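Side-chain contacts in cyanophage-like gp41-1 intein (Metagenome, PDB 6QAZ), which probably catalyses protein splicing, excising itself from a precursor and joining the flanking segments: residues Q10-P14 with Q15-E19; C86-V89 with K90-L94. All coordinates share one frame; numbering follows the deposited sequence.

Contact 1. Residues Q10-P14 with Q15-E19; sequences QVQTP and QGMKE
A first torsion of 78° sets OG1 of Thr13 between its own backbone N and carbonyl carbon, pointing across the tight hairpin of strands 10-13 and 16-19 at Gly16 O, while at Met17 a bend at chi2 (-66°) folds the thioether back over the partner strand. The loop is a two-residue type I turn, Thr13 to Gly16, with Pro14 and Gln15 at its corners. Gly16 O takes two donors from Thr13: the hydroxyl, OG1 to O 2.8 Å, in the carbonyl plane on a lone pair, and the backbone N, which sits above that plane. Gly16 N returns a bond to Thr13 O, and Gln15 N adds a weak one to Thr13 OG1 from within the turn. Gly16 itself has a positive phi of 117°, a backbone shape readily taken by glycine.

Further along, Val11 and Lys18 form the next hydrogen-bonded pair, nearly straight in both directions, with Lys18 N to Val11 O at 2.8 Å. On the face of Thr13 and Val11, the extended Lys18 chain, in the conformer modelled here, crosses the threonine at about a right angle, its CD 3.7 Å from Thr13 CG2, and carries NZ on to a salt bridge with Asp27. Val11 and Thr13 also rest on Ile23. Gln10, Gln12, Met17 and Glu19 lie on the other face. In the modelled conformers of both side chains, Gln12 slants across the thioether, its OE1 bonded to Lys90, and Met17 CE ends 3.7 Å from Gln12 OE1. Beneath them Met17 CA makes a CA-H...O contact with Val11 O at 3.3 Å.

Contact 2. Residues C86-V89 with K90-L94; sequences CLYV and KEMML
Val89 N gives its hydrogen to Met93 O at 2.9 Å, and Met93 N answers to Val89 O at 3.0 Å; this pair closes the hairpin between strand 86-89 and the start of strand 93-113. Next to it Tyr88 and Leu94 form a non-hydrogen-bonded pair, and the tyrosine ring is packed between two methyl groups. Leu94 runs alongside the ring, pointing the same way, and lays CD2 over one face, 3.8 Å from the centroid. Met92 covers the opposite face: bends at chi2 (-60°) and chi3 (-73°) curl the chain back so that CE also stands 3.8 Å from the centroid. Both are CH-pi contacts offset toward the rim, with CE nearest to Tyr88 CD1 at 3.6 Å. The Met92 sulfur approaches obliquely, making this a Met-aromatic contact as well, and Leu125 of strand 124-127 touches both Tyr88 and Met92.

Leu94 CD2 also reaches Cys86 CB, extending the apolar patch along the strand. On the face of Val89 and Met93, Val89 CG2 meets Met93 CB at 3.8 Å, and the buried valine packs on Leu54. In the connecting loop the peptide bond before Glu91 is cis, and Glu91 OE2 is hydrogen-bonded to Tyr120 OH. Met92 (phi 44°) and Met93 together stand opposite the single residue Val89, a G1 beta bulge at the loop end of the hairpin.

Overall arrangement
Both contacts are local beta hairpins of the HINT (Hedgehog/intein) fold, and they come in series, contact 1 near the N-terminus and contact 2 in the later part of the chain. Their centres lie about 19 Å apart, each 12 to 13 Å from the centre of the chain. Strands 10-13 and 16-19 form a small two-stranded sheet of their own, whereas contact 2 belongs to the large antiparallel sheet that includes strand 93-113. The probable bond between Gln12 and Lys90 ties the two hairpins together. Asn122 and Asp123, between strands 118-121 and 124-127, bond to Gln10 and Lys90 respectively, so one connection near the C-terminus reaches both hairpins of this compact domain.

Contact 1. Residues Q10-P14 with Q15-E19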
ATOM      1  N   GLN A  10      -7.204  -1.355  -4.308  1.00 12.77           N
ATOM      2  CA  GLN A  10      -8.222  -2.161  -3.633  1.00 12.93           C
ATOM      3  C   GLN A  10      -7.691  -2.723  -2.320  1.00 12.99           C
ATOM      4  O   GLN A  10      -6.566  -3.203  -2.231  1.00 14.68           O
ATOM      5  CB  GLN A  10      -8.752  -3.265  -4.512  1.00 13.73           C
ATOM      6  CG  GLN A  10      -9.645  -2.737  -5.620  1.00 14.87           C
ATOM      7  CD  GLN A  10     -10.111  -3.865  -6.498  1.00 15.68           C
ATOM      8  OE1 GLN A  10      -9.302  -4.512  -7.177  1.00 16.81           O
ATOM      9  NE2 GLN A  10     -11.396  -4.175  -6.466  1.00 19.94           N
ATOM     10  N   VAL A  11      -8.538  -2.662  -1.311  1.00 13.97           N
ATOM     11  CA  VAL A  11      -8.276  -3.264   0.011  1.00 14.07           C
ATOM     12  C   VAL A  11      -9.443  -4.198   0.312  1.00 13.89           C
ATOM     13  O   VAL A  11     -10.546  -4.042  -0.213  1.00 15.64           O
ATOM     14  CB  VAL A  11      -8.104  -2.183   1.086  1.00 14.14           C
ATOM     15  CG1 VAL A  11      -6.910  -1.314   0.764  1.00 15.39           C
ATOM     16  CG2 VAL A  11      -9.353  -1.350   1.279  1.00 15.42           C
ATOM     17  N   GLN A  12      -9.193  -5.180   1.159  1.00 14.93           N
ATOM     18  CA  GLN A  12     -10.169  -6.221   1.479  0.50 15.48           C
ATOM     19  C   GLN A  12     -10.853  -5.897   2.811  1.00 14.72           C
ATOM     20  O   GLN A  12     -10.169  -5.852   3.839  1.00 15.46           O
ATOM     21  CB  GLN A  12      -9.409  -7.534   1.521  0.50 17.86           C
ATOM     22  CG  GLN A  12     -10.333  -8.719   1.492  0.50 19.68           C
ATOM     23  CD  GLN A  12      -9.601 -10.014   1.276  0.50 21.32           C
ATOM     24  OE1 GLN A  12      -8.471 -10.088   0.799  0.50 22.25           O
ATOM     25  NE2 GLN A  12     -10.277 -11.069   1.632  0.50 24.80           N
ATOM     26  N   THR A  13     -12.156  -5.697   2.782  1.00 15.82           N
ATOM     27  CA  THR A  13     -12.954  -5.525   4.003  1.00 15.92           C
ATOM     28  C   THR A  13     -13.720  -6.805   4.227  1.00 17.49           C
ATOM     29  O   THR A  13     -13.894  -7.617   3.306  1.00 18.49           O
ATOM     30  CB  THR A  13     -13.877  -4.314   3.928  1.00 16.78           C
ATOM     31  OG1 THR A  13     -15.022  -4.636   3.134  1.00 18.24           O
ATOM     32  CG2 THR A  13     -13.176  -3.076   3.439  1.00 17.08           C
ATOM     33  N   PRO A  14     -14.371  -6.962   5.387  1.00 18.22           N
ATOM     34  CA  PRO A  14     -15.262  -8.109   5.562  1.00 20.87           C
ATOM     35  C   PRO A  14     -16.447  -8.108   4.591  1.00 21.92           C
ATOM     36  O   PRO A  14     -17.096  -9.127   4.472  1.00 28.43           O
ATOM     37  CB  PRO A  14     -15.671  -8.021   7.038  1.00 21.34           C
ATOM     38  CG  PRO A  14     -14.519  -7.256   7.692  1.00 19.68           C
ATOM     39  CD  PRO A  14     -14.176  -6.210   6.656  1.00 17.59           C
ATOM     40  N   GLN A  15     -16.805  -6.947   4.058  1.00 21.89           N
ATOM     41  CA  GLN A  15     -17.926  -6.798   3.102  1.00 25.38           C
ATOM     42  C   GLN A  15     -17.434  -6.904   1.646  1.00 25.72           C
ATOM     43  O   GLN A  15     -18.293  -6.780   0.751  1.00 35.44           O
ATOM     44  CB  GLN A  15     -18.609  -5.459   3.362  1.00 30.33           C
ATOM     45  CG  GLN A  15     -19.211  -5.335   4.764  1.00 35.25           C
ATOM     46  CD  GLN A  15     -18.229  -4.999   5.872  1.00 30.59           C
ATOM     47  OE1 GLN A  15     -17.197  -4.339   5.680  1.00 29.99           O
ATOM     48  NE2 GLN A  15     -18.568  -5.462   7.071  1.00 36.84           N
ATOM     49  N   GLY A  16     -16.161  -7.215   1.393  1.00 21.35           N
ATOM     50  CA  GLY A  16     -15.608  -7.373   0.039  1.00 21.29           C
ATOM     51  C   GLY A  16     -14.542  -6.359  -0.229  1.00 17.38           C
ATOM     52  O   GLY A  16     -14.135  -5.580   0.636  1.00 18.04           O
ATOM     53  N   MET A  17     -14.052  -6.383  -1.447  1.00 16.97           N
ATOM     54  CA  MET A  17     -12.995  -5.449  -1.837  1.00 15.80           C
ATOM     55  C   MET A  17     -13.594  -4.062  -1.985  1.00 16.07           C
ATOM     56  O   MET A  17     -14.692  -3.905  -2.505  1.00 19.02           O
ATOM     57  CB  MET A  17     -12.388  -5.865  -3.180  1.00 17.07           C
ATOM     58  CG  MET A  17     -11.515  -7.099  -3.169  0.60 18.02           C
ATOM     59  SD  MET A  17      -9.992  -6.854  -2.211  0.60 17.09           S
ATOM     60  CE  MET A  17      -9.255  -8.466  -2.459  0.60 20.13           C
ATOM     61  N   LYS A  18     -12.856  -3.083  -1.553  1.00 14.88           N
ATOM     62  CA  LYS A  18     -13.228  -1.674  -1.707  1.00 14.89           C
ATOM     63  C   LYS A  18     -12.055  -0.899  -2.285  1.00 14.52           C
ATOM     64  O   LYS A  18     -10.907  -1.182  -1.938  1.00 15.66           O
ATOM     65  CB  LYS A  18     -13.610  -1.034  -0.364  0.60 15.46           C
ATOM     66  CG  LYS A  18     -14.859  -1.590   0.284  0.60 16.57           C
ATOM     67  CD  LYS A  18     -15.331  -0.773   1.469  0.60 18.28           C
ATOM     68  CE  LYS A  18     -16.520  -1.392   2.173  0.60 19.89           C
ATOM     69  NZ  LYS A  18     -17.066  -0.514   3.228  0.60 20.64           N
ATOM     70  N   GLU A  19     -12.338   0.095  -3.108  1.00 14.80           N
ATOM     71  CA  GLU A  19     -11.296   1.050  -3.484  1.00 14.37           C
ATOM     72  C   GLU A  19     -10.998   1.923  -2.278  1.00 14.19           C
ATOM     73  O   GLU A  19     -11.899   2.330  -1.513  1.00 14.90           O
ATOM     74  CB  GLU A  19     -11.703   1.903  -4.674  1.00 15.63           C
ATOM     75  CG  GLU A  19     -11.770   1.076  -5.959  1.00 17.36           C
ATOM     76  CD  GLU A  19     -12.130   1.875  -7.221  1.00 21.41           C
ATOM     77  OE1 GLU A  19     -12.497   3.066  -7.114  1.00 25.42           O
ATOM     78  OE2 GLU A  19     -11.991   1.341  -8.330  1.00 27.99           O
TER

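Contact 2. Residues C86-V89 with K90-L94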
ATOM      1  N   CYS A  86      12.312  -7.643  -2.606  1.00 15.90           N
ATOM      2  CA  CYS A  86      11.059  -8.383  -2.566  1.00 15.57           C
ATOM      3  C   CYS A  86      10.058  -7.730  -1.616  1.00 14.68           C
ATOM      4  O   CYS A  86      10.407  -7.259  -0.536  1.00 16.25           O
ATOM      5  CB  CYS A  86      11.272  -9.794  -2.075  1.00 17.39           C
ATOM      6  SG  CYS A  86      12.272 -10.779  -3.227  1.00 21.71           S
ATOM      7  N   LEU A  87       8.801  -7.756  -2.047  1.00 14.35           N
ATOM      8  CA  LEU A  87       7.654  -7.426  -1.208  1.00 14.29           C
ATOM      9  C   LEU A  87       6.913  -8.706  -0.852  1.00 13.73           C
ATOM     10  O   LEU A  87       7.120  -9.737  -1.455  1.00 17.23           O
ATOM     11  CB  LEU A  87       6.730  -6.420  -1.894  1.00 13.59           C
ATOM     12  CG  LEU A  87       7.364  -5.092  -2.281  1.00 14.25           C
ATOM     13  CD1 LEU A  87       6.321  -4.129  -2.811  1.00 14.69           C
ATOM     14  CD2 LEU A  87       8.121  -4.464  -1.119  1.00 15.11           C
ATOM     15  N   TYR A  88       6.011  -8.607   0.110  1.00 13.85           N
ATOM     16  CA  TYR A  88       5.139  -9.725   0.477  1.00 14.02           C
ATOM     17  C   TYR A  88       3.814  -9.579  -0.236  1.00 14.29           C
ATOM     18  O   TYR A  88       3.231  -8.487  -0.257  1.00 14.91           O
ATOM     19  CB  TYR A  88       4.908  -9.739   1.986  1.00 15.28           C
ATOM     20  CG  TYR A  88       6.154  -9.962   2.807  1.00 15.83           C
ATOM     21  CD1 TYR A  88       6.626 -11.235   3.057  1.00 17.78           C
ATOM     22  CD2 TYR A  88       6.874  -8.896   3.316  1.00 16.76           C
ATOM     23  CE1 TYR A  88       7.772 -11.431   3.818  1.00 18.82           C
ATOM     24  CE2 TYR A  88       8.020  -9.070   4.068  1.00 18.98           C
ATOM     25  CZ  TYR A  88       8.474 -10.345   4.326  1.00 20.21           C
ATOM     26  OH  TYR A  88       9.647 -10.500   5.024  1.00 23.39           O
ATOM     27  N   VAL A  89       3.308 -10.688  -0.757  1.00 15.16           N
ATOM     28  CA  VAL A  89       1.971 -10.729  -1.366  1.00 15.00           C
ATOM     29  C   VAL A  89       1.114 -11.660  -0.546  1.00 15.38           C
ATOM     30  O   VAL A  89       1.590 -12.436   0.267  1.00 19.57           O
ATOM     31  CB  VAL A  89       2.003 -11.137  -2.845  1.00 16.18           C
ATOM     32  CG1 VAL A  89       2.853 -10.171  -3.627  1.00 16.74           C
ATOM     33  CG2 VAL A  89       2.398 -12.579  -3.062  1.00 18.46           C
ATOM     34  N   LYS A  90      -0.175 -11.608  -0.760  1.00 17.16           N
ATOM     35  CA  LYS A  90      -1.060 -12.431   0.074  1.00 20.20           C
ATOM     36  C   LYS A  90      -0.715 -13.883  -0.199  1.00 22.77           C
ATOM     37  O   LYS A  90      -0.599 -14.272  -1.337  1.00 25.68           O
ATOM     38  CB  LYS A  90      -2.522 -12.072  -0.134  1.00 25.69           C
ATOM     39  CG  LYS A  90      -3.482 -12.664   0.881  1.00 28.20           C
ATOM     40  CD  LYS A  90      -4.923 -12.172   0.700  1.00 32.31           C
ATOM     41  CE  LYS A  90      -5.923 -13.067   1.392  1.00 39.14           C
ATOM     42  NZ  LYS A  90      -7.301 -12.768   0.944  1.00 43.03           N
ATOM     43  N   GLU A  91      -0.578 -14.778   0.782  1.00 26.77           N
ATOM     44  CA  GLU A  91      -0.307 -14.644   2.199  1.00 27.15           C
ATOM     45  C   GLU A  91       1.188 -14.872   2.490  1.00 26.80           C
ATOM     46  O   GLU A  91       1.729 -16.031   2.549  1.00 28.70           O
ATOM     47  CB  GLU A  91      -1.054 -15.697   3.004  1.00 30.06           C
ATOM     48  CG  GLU A  91      -1.258 -15.313   4.457  0.50 28.54           C
ATOM     49  CD  GLU A  91      -1.975 -13.977   4.623  0.50 26.69           C
ATOM     50  OE1 GLU A  91      -3.074 -13.830   4.108  0.50 36.37           O
ATOM     51  OE2 GLU A  91      -1.409 -13.105   5.210  0.50 22.91           O
ATOM     52  N   MET A  92       1.806 -13.774   2.820  1.00 24.95           N
ATOM     53  CA  MET A  92       3.222 -13.607   3.173  1.00 22.22           C
ATOM     54  C   MET A  92       4.147 -14.371   2.229  1.00 20.55           C
ATOM     55  O   MET A  92       5.121 -14.902   2.687  1.00 24.33           O
ATOM     56  CB  MET A  92       3.416 -14.006   4.627  1.00 23.80           C
ATOM     57  CG  MET A  92       2.689 -13.088   5.585  1.00 24.37           C
ATOM     58  SD  MET A  92       3.245 -11.417   5.427  1.00 25.55           S
ATOM     59  CE  MET A  92       4.871 -11.432   6.162  1.00 32.88           C
ATOM     60  N   MET A  93       3.894 -14.304   0.931  1.00 20.56           N
ATOM     61  CA  MET A  93       4.801 -14.901  -0.078  1.00 20.98           C
ATOM     62  C   MET A  93       5.739 -13.816  -0.632  1.00 16.58           C
ATOM     63  O   MET A  93       5.219 -12.792  -1.016  1.00 18.68           O
ATOM     64  CB  MET A  93       4.015 -15.526  -1.243  0.51 20.39           C
ATOM     65  CG  MET A  93       3.072 -16.618  -0.804  0.51 24.89           C
ATOM     66  SD  MET A  93       3.907 -18.062  -0.094  0.51 36.15           S
ATOM     67  CE  MET A  93       4.633 -18.755  -1.579  0.51 37.10           C
ATOM     68  N   LEU A  94       7.050 -14.012  -0.692  1.00 16.72           N
ATOM     69  CA  LEU A  94       7.953 -12.983  -1.215  1.00 15.90           C
ATOM     70  C   LEU A  94       7.897 -12.965  -2.731  1.00 16.13           C
ATOM     71  O   LEU A  94       7.952 -14.022  -3.364  1.00 18.77           O
ATOM     72  CB  LEU A  94       9.352 -13.321  -0.741  1.00 18.68           C
ATOM     73  CG  LEU A  94       9.605 -13.014   0.722  1.00 22.94           C
ATOM     74  CD1 LEU A  94      10.804 -13.785   1.247  1.00 29.86           C
ATOM     75  CD2 LEU A  94       9.759 -11.513   0.952  1.00 23.95           C
TER